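PDB 6JEB: beta-hexosaminidase Amuc_2018 from Akkermansia muciniphila, which hydrolyses terminal non-reducing N-acetylhexosamine residues from N-glycans, chitobiose and related beta-N-acetylhexosaminides, as a member of glycosyl hydrolase family 20. Local coordinates for residues Glu172-Cys177 with Lys244-Ser249; Ala196-Tyr201 with Ser221-Cys226; Pro202-Phe207 with Trp233-Ser238; Leu263-Lys266 with Cys270-Ala273; Glu272-Ala277 with Gln283-Ala288. All coordinates share one frame; numbering follows the deposited sequence. Where two conformers were deposited one is given.

Contact 1: Glu172-Cys177 with Lys244-Ser249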
# COMPACT_ATOMS: atom_id res chain seq x y z
N GLU A 172 -17.91 -5.09 0.80
CA GLU A 172 -18.14 -3.96 1.69
C GLU A 172 -16.93 -3.04 1.72
O GLU A 172 -17.06 -1.81 1.60
CB GLU A 172 -18.47 -4.44 3.11
CG GLU A 172 -18.67 -3.28 4.07
CD GLU A 172 -18.61 -3.67 5.54
OE1 GLU A 172 -17.93 -4.67 5.87
OE2 GLU A 172 -19.24 -2.98 6.35
N LEU A 173 -15.73 -3.62 1.87
CA LEU A 173 -14.51 -2.82 1.92
C LEU A 173 -14.34 -2.01 0.64
O LEU A 173 -13.96 -0.83 0.69
CB LEU A 173 -13.31 -3.74 2.13
CG LEU A 173 -11.94 -3.06 2.13
CD1 LEU A 173 -11.79 -2.10 3.30
CD2 LEU A 173 -10.82 -4.11 2.14
N VAL A 174 -14.60 -2.63 -0.52
CA VAL A 174 -14.46 -1.93 -1.79
C VAL A 174 -15.38 -0.71 -1.83
O VAL A 174 -14.97 0.39 -2.24
CB VAL A 174 -14.72 -2.89 -2.97
CG1 VAL A 174 -15.03 -2.11 -4.25
CG2 VAL A 174 -13.53 -3.82 -3.16
N ALA A 175 -16.64 -0.88 -1.42
CA ALA A 175 -17.58 0.23 -1.45
C ALA A 175 -17.21 1.29 -0.42
O ALA A 175 -17.32 2.50 -0.68
CB ALA A 175 -19.00 -0.28 -1.20
N TYR A 176 -16.77 0.85 0.76
CA TYR A 176 -16.33 1.76 1.81
C TYR A 176 -15.17 2.62 1.32
O TYR A 176 -15.16 3.84 1.50
CB TYR A 176 -15.93 0.93 3.03
CG TYR A 176 -15.74 1.72 4.29
CD1 TYR A 176 -14.50 2.28 4.60
CD2 TYR A 176 -16.79 1.91 5.17
CE1 TYR A 176 -14.33 3.02 5.75
CE2 TYR A 176 -16.63 2.65 6.32
CZ TYR A 176 -15.39 3.20 6.61
OH TYR A 176 -15.25 3.94 7.76
N CYS A 177 -14.20 1.98 0.66
CA CYS A 177 -13.05 2.71 0.12
C CYS A 177 -13.47 3.64 -1.00
O CYS A 177 -12.99 4.78 -1.06
CB CYS A 177 -11.99 1.71 -0.35
SG CYS A 177 -11.11 0.95 1.02
N LYS A 244 -12.06 -10.45 -10.10
CA LYS A 244 -12.85 -9.68 -11.06
C LYS A 244 -14.21 -9.31 -10.48
O LYS A 244 -14.70 -8.18 -10.66
CB LYS A 244 -13.01 -10.49 -12.36
CG LYS A 244 -13.88 -9.82 -13.42
CD LYS A 244 -13.20 -8.61 -14.01
CE LYS A 244 -14.05 -8.00 -15.13
NZ LYS A 244 -13.37 -6.86 -15.81
N ASP A 245 -14.84 -10.25 -9.78
CA ASP A 245 -16.14 -9.97 -9.19
C ASP A 245 -16.04 -8.97 -8.04
O ASP A 245 -16.91 -8.10 -7.90
CB ASP A 245 -16.79 -11.27 -8.72
CG ASP A 245 -18.23 -11.08 -8.32
OD1 ASP A 245 -19.00 -10.50 -9.11
OD2 ASP A 245 -18.60 -11.53 -7.22
N ILE A 246 -14.99 -9.06 -7.22
CA ILE A 246 -14.92 -8.31 -5.98
C ILE A 246 -14.30 -6.93 -6.18
O ILE A 246 -14.78 -5.95 -5.60
CB ILE A 246 -14.13 -9.11 -4.92
CG1 ILE A 246 -14.86 -10.41 -4.57
CG2 ILE A 246 -13.91 -8.25 -3.66
CD1 ILE A 246 -13.97 -11.38 -3.80
N PHE A 247 -13.21 -6.87 -6.93
CA PHE A 247 -12.35 -5.68 -6.93
C PHE A 247 -12.44 -4.98 -8.27
O PHE A 247 -11.76 -5.36 -9.22
CB PHE A 247 -10.90 -6.09 -6.63
CG PHE A 247 -10.71 -6.66 -5.26
CD1 PHE A 247 -10.70 -5.83 -4.14
CD2 PHE A 247 -10.55 -8.03 -5.07
CE1 PHE A 247 -10.53 -6.35 -2.86
CE2 PHE A 247 -10.36 -8.56 -3.80
CZ PHE A 247 -10.36 -7.72 -2.69
N PRO A 248 -13.25 -3.92 -8.37
CA PRO A 248 -13.45 -3.25 -9.67
C PRO A 248 -12.23 -2.47 -10.16
O PRO A 248 -12.27 -1.99 -11.30
CB PRO A 248 -14.63 -2.31 -9.41
CG PRO A 248 -14.54 -2.03 -7.94
CD PRO A 248 -14.08 -3.32 -7.32
N SER A 249 -11.17 -2.34 -9.37
CA SER A 249 -9.97 -1.67 -9.87
C SER A 249 -9.40 -2.39 -11.08
O SER A 249 -8.76 -1.77 -11.94
CB SER A 249 -8.91 -1.56 -8.78
OG SER A 249 -8.43 -2.85 -8.41

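Contact 2: Ala196-Tyr201 with Ser221-Cys226. With ZN (zinc ion), chain B.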
# COMPACT_ATOMS: atom_id res chain seq x y z
N ALA A 196 1.67 -21.08 2.88
CA ALA A 196 0.30 -21.37 3.28
C ALA A 196 -0.44 -22.12 2.18
O ALA A 196 -1.15 -23.11 2.46
CB ALA A 196 -0.43 -20.08 3.68
N LEU A 197 -0.25 -21.70 0.93
CA LEU A 197 -0.85 -22.43 -0.19
C LEU A 197 -0.31 -23.86 -0.27
O LEU A 197 -1.06 -24.79 -0.57
CB LEU A 197 -0.59 -21.67 -1.50
CG LEU A 197 -1.21 -22.26 -2.77
CD1 LEU A 197 -2.73 -22.35 -2.66
CD2 LEU A 197 -0.79 -21.45 -4.00
N HIS A 198 0.99 -24.05 0.01
CA HIS A 198 1.56 -25.39 -0.01
C HIS A 198 0.96 -26.26 1.09
O HIS A 198 0.70 -27.45 0.87
CB HIS A 198 3.09 -25.32 0.11
CG HIS A 198 3.80 -26.60 -0.21
ND1 HIS A 198 4.92 -26.65 -1.01
CD2 HIS A 198 3.55 -27.88 0.17
CE1 HIS A 198 5.32 -27.91 -1.12
NE2 HIS A 198 4.51 -28.67 -0.42
N ALA A 199 0.74 -25.70 2.28
CA ALA A 199 0.12 -26.46 3.35
C ALA A 199 -1.25 -26.99 2.92
O ALA A 199 -1.61 -28.14 3.24
CB ALA A 199 -0.01 -25.60 4.60
N ALA A 200 -2.01 -26.19 2.17
CA ALA A 200 -3.34 -26.59 1.73
C ALA A 200 -3.30 -27.49 0.50
O ALA A 200 -4.01 -28.50 0.43
CB ALA A 200 -4.19 -25.36 1.45
N TYR A 201 -2.49 -27.11 -0.50
CA TYR A 201 -2.49 -27.74 -1.82
C TYR A 201 -1.05 -28.05 -2.23
O TYR A 201 -0.50 -27.42 -3.14
CB TYR A 201 -3.20 -26.86 -2.86
CG TYR A 201 -4.68 -26.75 -2.58
CD1 TYR A 201 -5.53 -27.82 -2.83
CD2 TYR A 201 -5.24 -25.59 -2.04
CE1 TYR A 201 -6.88 -27.76 -2.56
CE2 TYR A 201 -6.60 -25.51 -1.76
CZ TYR A 201 -7.41 -26.60 -2.03
OH TYR A 201 -8.76 -26.54 -1.75
N SER A 221 10.89 -18.72 2.22
CA SER A 221 10.47 -20.03 1.73
C SER A 221 10.93 -20.19 0.29
O SER A 221 10.82 -19.26 -0.51
CB SER A 221 8.95 -20.15 1.80
OG SER A 221 8.52 -21.32 1.11
N LYS A 222 11.44 -21.38 -0.04
CA LYS A 222 11.85 -21.70 -1.40
C LYS A 222 10.73 -22.34 -2.22
O LYS A 222 10.96 -22.69 -3.38
CB LYS A 222 13.06 -22.64 -1.40
CG LYS A 222 14.29 -22.08 -0.70
CD LYS A 222 15.42 -23.12 -0.67
CE LYS A 222 16.67 -22.55 -0.02
NZ LYS A 222 17.77 -23.56 0.05
N GLU A 223 9.54 -22.50 -1.65
CA GLU A 223 8.46 -23.24 -2.30
C GLU A 223 7.80 -22.39 -3.37
O GLU A 223 7.08 -21.43 -3.07
CB GLU A 223 7.44 -23.68 -1.25
CG GLU A 223 7.97 -24.67 -0.25
CD GLU A 223 8.34 -26.00 -0.88
OE1 GLU A 223 7.76 -26.33 -1.94
OE2 GLU A 223 9.21 -26.71 -0.33
N LEU A 224 8.01 -22.74 -4.64
CA LEU A 224 7.37 -22.05 -5.75
C LEU A 224 6.31 -22.96 -6.37
O LEU A 224 6.52 -24.17 -6.52
CB LEU A 224 8.39 -21.69 -6.84
CG LEU A 224 9.64 -20.90 -6.42
CD1 LEU A 224 10.40 -20.41 -7.64
CD2 LEU A 224 9.28 -19.72 -5.53
N VAL A 225 5.16 -22.38 -6.74
CA VAL A 225 4.20 -23.14 -7.53
C VAL A 225 4.88 -23.63 -8.81
O VAL A 225 5.78 -22.97 -9.36
CB VAL A 225 2.92 -22.36 -7.83
CG1 VAL A 225 2.09 -22.16 -6.56
CG2 VAL A 225 3.24 -21.02 -8.52
N CYS A 226 4.47 -24.81 -9.28
CA CYS A 226 5.08 -25.41 -10.45
C CYS A 226 4.31 -24.99 -11.70
O CYS A 226 3.14 -25.38 -11.84
CB CYS A 226 5.10 -26.92 -10.34
SG CYS A 226 5.88 -27.70 -11.78
ZN ZN B . 8.16 -27.57 -11.27

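Contact 3: Pro202-Phe207 with Trp233-Ser238. With ZN (zinc ion), chain B.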
# COMPACT_ATOMS: atom_id res chain seq x y z
N PRO A 202 -0.43 -29.03 -1.57
CA PRO A 202 0.96 -29.37 -1.93
C PRO A 202 1.10 -29.79 -3.38
O PRO A 202 2.18 -29.62 -3.97
CB PRO A 202 1.29 -30.52 -0.97
CG PRO A 202 -0.05 -31.10 -0.60
CD PRO A 202 -0.97 -29.91 -0.52
N GLU A 203 0.02 -30.31 -3.97
CA GLU A 203 0.05 -30.74 -5.37
C GLU A 203 0.30 -29.60 -6.35
O GLU A 203 0.55 -29.88 -7.52
CB GLU A 203 -1.26 -31.46 -5.72
CG GLU A 203 -2.53 -30.60 -5.58
CD GLU A 203 -3.27 -30.82 -4.27
OE1 GLU A 203 -2.61 -30.95 -3.22
OE2 GLU A 203 -4.53 -30.86 -4.29
N PHE A 204 0.23 -28.34 -5.91
CA PHE A 204 0.53 -27.22 -6.80
C PHE A 204 2.03 -26.95 -6.94
O PHE A 204 2.40 -26.05 -7.70
CB PHE A 204 -0.12 -25.92 -6.30
CG PHE A 204 -1.63 -25.92 -6.30
CD1 PHE A 204 -2.37 -26.95 -6.88
CD2 PHE A 204 -2.32 -24.86 -5.72
CE1 PHE A 204 -3.78 -26.92 -6.86
CE2 PHE A 204 -3.72 -24.81 -5.70
CZ PHE A 204 -4.45 -25.85 -6.27
N PHE A 205 2.88 -27.70 -6.25
CA PHE A 205 4.29 -27.36 -6.10
C PHE A 205 5.18 -28.43 -6.72
O PHE A 205 4.78 -29.59 -6.87
CB PHE A 205 4.63 -27.13 -4.62
CG PHE A 205 3.94 -25.93 -4.06
CD1 PHE A 205 2.59 -25.98 -3.72
CD2 PHE A 205 4.61 -24.73 -3.94
CE1 PHE A 205 1.93 -24.85 -3.25
CE2 PHE A 205 3.97 -23.59 -3.46
CZ PHE A 205 2.63 -23.64 -3.11
N CYS A 206 6.40 -28.02 -7.09
CA CYS A 206 7.34 -28.94 -7.73
C CYS A 206 7.65 -30.14 -6.85
O CYS A 206 7.79 -31.27 -7.34
CB CYS A 206 8.64 -28.21 -8.06
SG CYS A 206 8.46 -26.74 -9.10
N PHE A 207 7.78 -29.91 -5.54
CA PHE A 207 8.14 -30.95 -4.58
C PHE A 207 7.07 -30.97 -3.49
O PHE A 207 7.25 -30.38 -2.42
CB PHE A 207 9.55 -30.72 -4.04
CG PHE A 207 10.62 -30.84 -5.09
CD1 PHE A 207 11.15 -32.09 -5.41
CD2 PHE A 207 11.08 -29.72 -5.78
CE1 PHE A 207 12.12 -32.22 -6.40
CE2 PHE A 207 12.05 -29.84 -6.76
CZ PHE A 207 12.57 -31.09 -7.07
N TRP A 233 -2.86 -23.52 -12.97
CA TRP A 233 -3.50 -22.53 -13.84
C TRP A 233 -5.01 -22.51 -13.65
O TRP A 233 -5.63 -21.44 -13.71
CB TRP A 233 -3.09 -22.77 -15.29
CG TRP A 233 -1.61 -22.63 -15.40
CD1 TRP A 233 -0.70 -23.63 -15.59
CD2 TRP A 233 -0.86 -21.43 -15.21
NE1 TRP A 233 0.57 -23.12 -15.56
CE2 TRP A 233 0.50 -21.76 -15.34
CE3 TRP A 233 -1.21 -20.10 -14.96
CZ2 TRP A 233 1.52 -20.81 -15.23
CZ3 TRP A 233 -0.20 -19.15 -14.86
CH2 TRP A 233 1.15 -19.52 -15.00
N LYS A 234 -5.63 -23.67 -13.40
CA LYS A 234 -7.05 -23.68 -13.07
C LYS A 234 -7.30 -22.93 -11.77
O LYS A 234 -8.27 -22.18 -11.65
CB LYS A 234 -7.57 -25.11 -12.98
CG LYS A 234 -9.08 -25.19 -12.79
CD LYS A 234 -9.59 -26.60 -12.96
CE LYS A 234 -11.11 -26.68 -12.80
NZ LYS A 234 -11.60 -28.07 -12.71
N PHE A 235 -6.41 -23.12 -10.79
CA PHE A 235 -6.55 -22.43 -9.51
C PHE A 235 -6.46 -20.92 -9.69
O PHE A 235 -7.33 -20.17 -9.24
CB PHE A 235 -5.48 -22.92 -8.53
CG PHE A 235 -5.43 -22.14 -7.24
CD1 PHE A 235 -6.47 -22.22 -6.32
CD2 PHE A 235 -4.33 -21.36 -6.94
CE1 PHE A 235 -6.42 -21.52 -5.13
CE2 PHE A 235 -4.26 -20.65 -5.74
CZ PHE A 235 -5.31 -20.73 -4.84
N TYR A 236 -5.39 -20.45 -10.34
CA TYR A 236 -5.24 -19.00 -10.46
C TYR A 236 -6.33 -18.39 -11.33
O TYR A 236 -6.74 -17.25 -11.08
CB TYR A 236 -3.84 -18.62 -10.93
CG TYR A 236 -2.80 -18.76 -9.84
CD1 TYR A 236 -2.99 -18.17 -8.59
CD2 TYR A 236 -1.64 -19.48 -10.05
CE1 TYR A 236 -2.04 -18.29 -7.59
CE2 TYR A 236 -0.69 -19.60 -9.06
CZ TYR A 236 -0.89 -19.01 -7.83
OH TYR A 236 0.06 -19.13 -6.84
N ALA A 237 -6.83 -19.11 -12.34
CA ALA A 237 -7.98 -18.60 -13.09
C ALA A 237 -9.18 -18.41 -12.17
O ALA A 237 -9.89 -17.40 -12.27
CB ALA A 237 -8.32 -19.53 -14.26
N SER A 238 -9.40 -19.36 -11.25
CA SER A 238 -10.50 -19.22 -10.30
C SER A 238 -10.26 -18.05 -9.35
O SER A 238 -11.19 -17.30 -9.04
CB SER A 238 -10.68 -20.50 -9.49
OG SER A 238 -10.98 -21.59 -10.35
ZN ZN B . 8.16 -27.57 -11.27

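Contact 4: Leu263-Lys266 with Cys270-Ala273. With ZN (zinc ion), chain B.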
# COMPACT_ATOMS: atom_id res chain seq x y z
N LEU A 263 14.27 -24.57 -6.54
CA LEU A 263 13.40 -25.73 -6.71
C LEU A 263 12.88 -25.86 -8.14
O LEU A 263 12.67 -26.98 -8.61
CB LEU A 263 12.25 -25.73 -5.69
CG LEU A 263 12.70 -25.87 -4.22
CD1 LEU A 263 11.50 -26.08 -3.30
CD2 LEU A 263 13.71 -26.99 -4.06
N TRP A 264 12.67 -24.74 -8.84
CA TRP A 264 12.39 -24.82 -10.27
C TRP A 264 13.55 -25.46 -11.02
O TRP A 264 13.34 -26.27 -11.93
CB TRP A 264 12.13 -23.43 -10.85
CG TRP A 264 10.73 -22.92 -10.66
CD1 TRP A 264 9.70 -23.54 -9.99
CD2 TRP A 264 10.20 -21.69 -11.17
NE1 TRP A 264 8.57 -22.75 -10.05
CE2 TRP A 264 8.85 -21.61 -10.76
CE3 TRP A 264 10.74 -20.64 -11.92
CZ2 TRP A 264 8.03 -20.53 -11.09
CZ3 TRP A 264 9.92 -19.57 -12.25
CH2 TRP A 264 8.58 -19.52 -11.83
N GLU A 265 14.78 -25.09 -10.67
CA GLU A 265 15.94 -25.68 -11.34
C GLU A 265 15.95 -27.19 -11.18
O GLU A 265 16.26 -27.92 -12.13
CB GLU A 265 17.24 -25.07 -10.81
CG GLU A 265 18.47 -25.41 -11.66
CD GLU A 265 19.00 -26.82 -11.43
OE1 GLU A 265 18.93 -27.30 -10.28
OE2 GLU A 265 19.47 -27.45 -12.40
N LYS A 266 15.61 -27.68 -9.98
CA LYS A 266 15.68 -29.10 -9.66
C LYS A 266 14.45 -29.89 -10.08
O LYS A 266 14.53 -31.11 -10.23
CB LYS A 266 15.87 -29.30 -8.15
CG LYS A 266 17.21 -28.85 -7.64
CD LYS A 266 17.32 -29.02 -6.14
CE LYS A 266 18.68 -28.56 -5.65
NZ LYS A 266 18.82 -28.66 -4.17
N CYS A 270 9.83 -29.10 -14.45
CA CYS A 270 10.33 -27.83 -14.97
C CYS A 270 11.59 -28.01 -15.81
O CYS A 270 11.78 -27.27 -16.79
CB CYS A 270 10.57 -26.84 -13.83
SG CYS A 270 9.05 -26.24 -13.02
N ARG A 271 12.45 -28.96 -15.45
CA ARG A 271 13.65 -29.19 -16.25
C ARG A 271 13.30 -29.50 -17.70
O ARG A 271 13.88 -28.91 -18.63
CB ARG A 271 14.48 -30.33 -15.66
CG ARG A 271 15.29 -29.89 -14.47
CD ARG A 271 15.99 -31.05 -13.82
NE ARG A 271 16.97 -30.56 -12.86
CZ ARG A 271 17.80 -31.33 -12.17
NH1 ARG A 271 17.78 -32.65 -12.32
NH2 ARG A 271 18.65 -30.76 -11.32
N GLU A 272 12.36 -30.42 -17.92
CA GLU A 272 12.01 -30.78 -19.30
C GLU A 272 11.17 -29.70 -19.97
O GLU A 272 11.26 -29.52 -21.19
CB GLU A 272 11.28 -32.12 -19.34
CG GLU A 272 12.20 -33.30 -19.34
CD GLU A 272 13.17 -33.29 -20.52
OE1 GLU A 272 12.73 -33.22 -21.69
OE2 GLU A 272 14.39 -33.33 -20.27
N ALA A 273 10.35 -28.97 -19.21
CA ALA A 273 9.62 -27.86 -19.80
C ALA A 273 10.58 -26.80 -20.31
O ALA A 273 10.37 -26.23 -21.39
CB ALA A 273 8.65 -27.27 -18.79
ZN ZN B . 8.16 -27.57 -11.27

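Contact 5: Glu272-Ala277 with Gln283-Ala288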
# COMPACT_ATOMS: atom_id res chain seq x y z
N GLU A 272 12.36 -30.42 -17.92
CA GLU A 272 12.01 -30.78 -19.30
C GLU A 272 11.17 -29.70 -19.97
O GLU A 272 11.26 -29.52 -21.19
CB GLU A 272 11.28 -32.12 -19.34
CG GLU A 272 12.20 -33.30 -19.34
CD GLU A 272 13.17 -33.29 -20.52
OE1 GLU A 272 12.73 -33.22 -21.69
OE2 GLU A 272 14.39 -33.33 -20.27
N ALA A 273 10.35 -28.97 -19.21
CA ALA A 273 9.62 -27.86 -19.80
C ALA A 273 10.58 -26.80 -20.31
O ALA A 273 10.37 -26.23 -21.39
CB ALA A 273 8.65 -27.27 -18.79
N ARG A 274 11.65 -26.52 -19.56
CA ARG A 274 12.65 -25.58 -20.04
C ARG A 274 13.34 -26.09 -21.30
O ARG A 274 13.60 -25.32 -22.23
CB ARG A 274 13.68 -25.27 -18.96
CG ARG A 274 13.15 -24.39 -17.84
CD ARG A 274 14.29 -23.87 -16.96
NE ARG A 274 15.10 -24.95 -16.39
CZ ARG A 274 14.82 -25.57 -15.25
NH1 ARG A 274 13.73 -25.24 -14.55
NH2 ARG A 274 15.61 -26.54 -14.81
N THR A 275 13.64 -27.39 -21.35
CA THR A 275 14.24 -27.96 -22.55
C THR A 275 13.31 -27.79 -23.75
O THR A 275 13.75 -27.40 -24.83
CB THR A 275 14.59 -29.43 -22.31
OG1 THR A 275 15.56 -29.52 -21.25
CG2 THR A 275 15.17 -30.07 -23.57
N ARG A 276 12.01 -28.05 -23.56
CA ARG A 276 11.05 -27.91 -24.66
C ARG A 276 10.94 -26.46 -25.12
O ARG A 276 10.79 -26.20 -26.32
CB ARG A 276 9.67 -28.41 -24.23
CG ARG A 276 9.58 -29.90 -24.00
CD ARG A 276 8.11 -30.35 -23.90
NE ARG A 276 7.41 -29.84 -22.72
CZ ARG A 276 7.46 -30.42 -21.52
NH1 ARG A 276 8.20 -31.51 -21.35
NH2 ARG A 276 6.78 -29.91 -20.50
N ALA A 277 10.97 -25.51 -24.19
CA ALA A 277 10.82 -24.10 -24.51
C ALA A 277 12.14 -23.43 -24.89
O ALA A 277 12.14 -22.23 -25.19
CB ALA A 277 10.18 -23.35 -23.34
N GLN A 283 15.32 -17.48 -14.87
CA GLN A 283 14.78 -16.14 -15.09
C GLN A 283 13.92 -16.10 -16.35
O GLN A 283 12.88 -15.43 -16.38
CB GLN A 283 15.89 -15.09 -15.13
CG GLN A 283 16.54 -14.83 -13.78
CD GLN A 283 15.56 -14.30 -12.75
OE1 GLN A 283 15.12 -13.15 -12.84
NE2 GLN A 283 15.21 -15.13 -11.77
N GLU A 284 14.35 -16.80 -17.41
CA GLU A 284 13.48 -16.97 -18.57
C GLU A 284 12.19 -17.69 -18.18
O GLU A 284 11.11 -17.36 -18.66
CB GLU A 284 14.19 -17.77 -19.66
CG GLU A 284 15.07 -16.97 -20.58
CD GLU A 284 15.49 -17.77 -21.79
OE1 GLU A 284 14.66 -17.93 -22.72
OE2 GLU A 284 16.63 -18.27 -21.81
N GLN A 285 12.30 -18.69 -17.30
CA GLN A 285 11.11 -19.38 -16.83
C GLN A 285 10.21 -18.43 -16.05
O GLN A 285 8.98 -18.45 -16.21
CB GLN A 285 11.50 -20.57 -15.97
CG GLN A 285 10.31 -21.46 -15.64
CD GLN A 285 10.69 -22.67 -14.82
OE1 GLN A 285 11.84 -23.09 -14.79
NE2 GLN A 285 9.70 -23.24 -14.13
N MET A 286 10.80 -17.57 -15.21
CA MET A 286 10.02 -16.60 -14.45
C MET A 286 9.31 -15.63 -15.39
O MET A 286 8.14 -15.30 -15.18
CB MET A 286 10.94 -15.84 -13.49
CG MET A 286 10.22 -14.89 -12.51
SD MET A 286 9.31 -15.74 -11.20
CE MET A 286 10.64 -16.53 -10.29
N LYS A 287 10.01 -15.15 -16.42
CA LYS A 287 9.37 -14.26 -17.40
C LYS A 287 8.16 -14.93 -18.04
O LYS A 287 7.10 -14.32 -18.17
CB LYS A 287 10.39 -13.84 -18.45
CG LYS A 287 9.84 -12.90 -19.51
CD LYS A 287 10.91 -12.56 -20.55
CE LYS A 287 10.39 -11.55 -21.56
NZ LYS A 287 10.09 -10.23 -20.92
N ALA A 288 8.31 -16.20 -18.44
CA ALA A 288 7.21 -16.92 -19.08
C ALA A 288 6.07 -17.15 -18.10
O ALA A 288 4.89 -17.09 -18.48
CB ALA A 288 7.71 -18.25 -19.63
O HOH W 1 12.42 -19.59 -24.49

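Contact 1: Glu172-Cys177 with Lys244-Ser249
Val174, on helix 167-178, pushes its side chain against the end of helix 230-246, where Ile246, Phe247 and Pro248 lie. Its CB points at this turn and stands 4.0 Å from the backbone O of Ile246. There the side chain forks. CG1 of Val174 is anti to the backbone N (chi1 162°) and presses on the proline ring from the side of its CD and CG, 3.4 Å from CD of Pro248, which is tight for two carbons. CG2 takes the other branch. CG2 of Val174 sits 3.5 Å from O of Ile246 and 3.6 Å from CD1 of Phe247, which it approaches obliquely. The Phe247 ring is held from within its own segment too, because CG2 of Ile246 lies over the ring centre, 3.5 Å above the plane. Phe247 also packs on Val184 and Pro186 of strand 183-187. The contact thus joins two outer helices of the TIM barrel beside a barrel strand. The side chains meet through apolar groups only, so van der Waals fit carries this partly buried contact.

Contact 2: Ala196-Tyr201 with Ser221-Cys226
Glu223 and Val225 meet His198 and Leu197 of helix 195-200 across a buried contact. Segment 221-226 opens with an ST turn, in which Ser221 OG accepts a bond from the backbone N of Glu223 (3.2 Å). Next, Glu223 turns its carboxylate to the edge of the His198 imidazole. OE1 of Glu223 lies near the ring plane, 3.0 Å from ND1 of His198, while the carboxylate and ring planes stand 88° apart. The Glu223 chain is bent at chi2 (-65°), which folds the acid back to the histidine. Its other oxygen, OE2, forms a salt bridge with Lys209, and His198 NE2 bonds the backbone N of Lys209. Val225 follows, with CG1 packed 3.9 Å from CD2 of Leu197; the two side chains cross at about a right angle. The segment ends at Cys226, whose SG binds the zinc ion at 2.3 Å with Cys206, Cys267 and Cys270. The Lys209 salt bridge would probably stabilise the negative charge of the buried Glu223, which has the imidazole as a neighbour.

Contact 3: Pro202-Phe207 with Trp233-Ser238
Phe204 and Phe235 form the whole of this small contact. It joins the zinc-bearing loop of the family 20 catalytic domain to helix 230-246, an outer helix of the TIM barrel. Phe204 closes a short 3-10 segment, 202-204, whose turn is marked by the bond from Phe205 N to Pro202 O. The tight part is where the rings meet. The Phe204 ring brings its CE2 corner over one face of Phe235, offset toward the rim. The ring centroids are 5.0 Å apart and the planes are inclined at 40°, so the pair is neither a stack nor an edge-to-face contact. CZ of Phe204 rests against CB of Phe235 at 3.8 Å. The Phe235 ring is swung toward the loop with CG anti to its backbone N (chi1 172°). Leu197 packs on both rings, and Tyr141 meets Phe235 edge-to-face.

The outer side is looser. Glu203 and Lys234 are exposed and take no part in the ring contact. On the loop, Phe205 makes no contact with segment 233-238 and stacks on His198. One residue further on, Cys206 SG binds the zinc ion at 2.3 Å, in a site completed by Cys226, Cys267 and Cys270. The closest approach between the segments is from CE2 of Phe204 to CG of Phe235, at 3.5 Å.

Contact 4: Leu263-Lys266 with Cys270-Ala273
A four-cysteine zinc site lies at the junction of helices 262-266 and 268-277, where Cys270 faces Trp264 and Arg271 faces Glu265. Cys270 points at the first helix. Its CB sits 3.4 Å from the backbone O of Trp264, and its SG binds the zinc ion at 2.4 Å. The same sulfur makes an oblique sulfur-aromatic contact with the indole, 4.5 Å from the centroid of the five-membered ring. Trp264 NE1 is tied to O of Val225, which would help fix the rotation of the indole beside the metal. Cys267 and Cys270 form a CxxC metal motif, with Cys206 and Cys226 supplying the other two thiolates from an earlier loop. Arg271 closes the outer side. Its chain runs extended from CG (chi2 174°) across the C-terminal end of the first helix. NE of Arg271 donates to O of Glu265 at 2.8 Å, in the carbonyl plane and on a lone pair, with the acceptor tilted 17° from the guanidinium plane. NH2 of Arg271 makes a long salt bridge, 3.6 Å from OE2 of Glu265. The O of Lys266 lies over one guanidinium face, toward its rim. Glu265 O has a second donor in NH2 of Arg274, so two arginines grip this one carbonyl.

Contact 5: Glu272-Ala277 with Gln283-Ala288
Segments 272-277 and 283-288 are both helical, and across them the nearest CA atoms are those of Arg274 and Gln285, 7.1 Å apart. Both side chains point into the gap. Arg274 NH1 donates to OE1 of Gln285 at 2.9 Å, with an N-H...O angle of 158°. The donor lies in the carbonyl plane of the amide, and OE1 lies close to the guanidinium plane. The two flat groups are turned 26° against each other. A bend at chi3 (-57°) turns the guanidinium back toward Gln285; CD of Arg274 also lies 3.4 Å from OE1 of Gln285. NH1 also bonds O of Trp264, NH2 bonds O of Glu265, and NE pairs with Glu282 in a salt bridge. Further along, a water donates to O of Ala277 and, weakly, to OE1 of Glu284. The other end of the Gln285 amide, NE2, lies against SG of Cys270; the nearest side-chain atom of Gln285 is about 5 Å from the zinc ion. This is a second-shell contact beside the four-cysteine zinc site, tying helix 268-277, which carries Cys270, to helix 282-299.

Contacts 2, 3 and 4 converge on one zinc ion, each supplying a ligand: Cys226, Cys206 and Cys270. Contacts 2 and 3 have centres about 9 Å apart and are joined by a probable hydrogen bond from Cys226 N to Phe204 O (2.9 Å). Contact 4 lies about 16 Å from both by centres. Contact 5 adds the layer behind it, with centres about 8 Å apart and helix 268-277 in common. Contact 1 stands apart, about 38 Å from contact 4 between centres, although helix 230-246 also serves contact 3. The active site is near contact 2: the Glu223 side chain is about 9 Å from that of His193, a charge-relay residue.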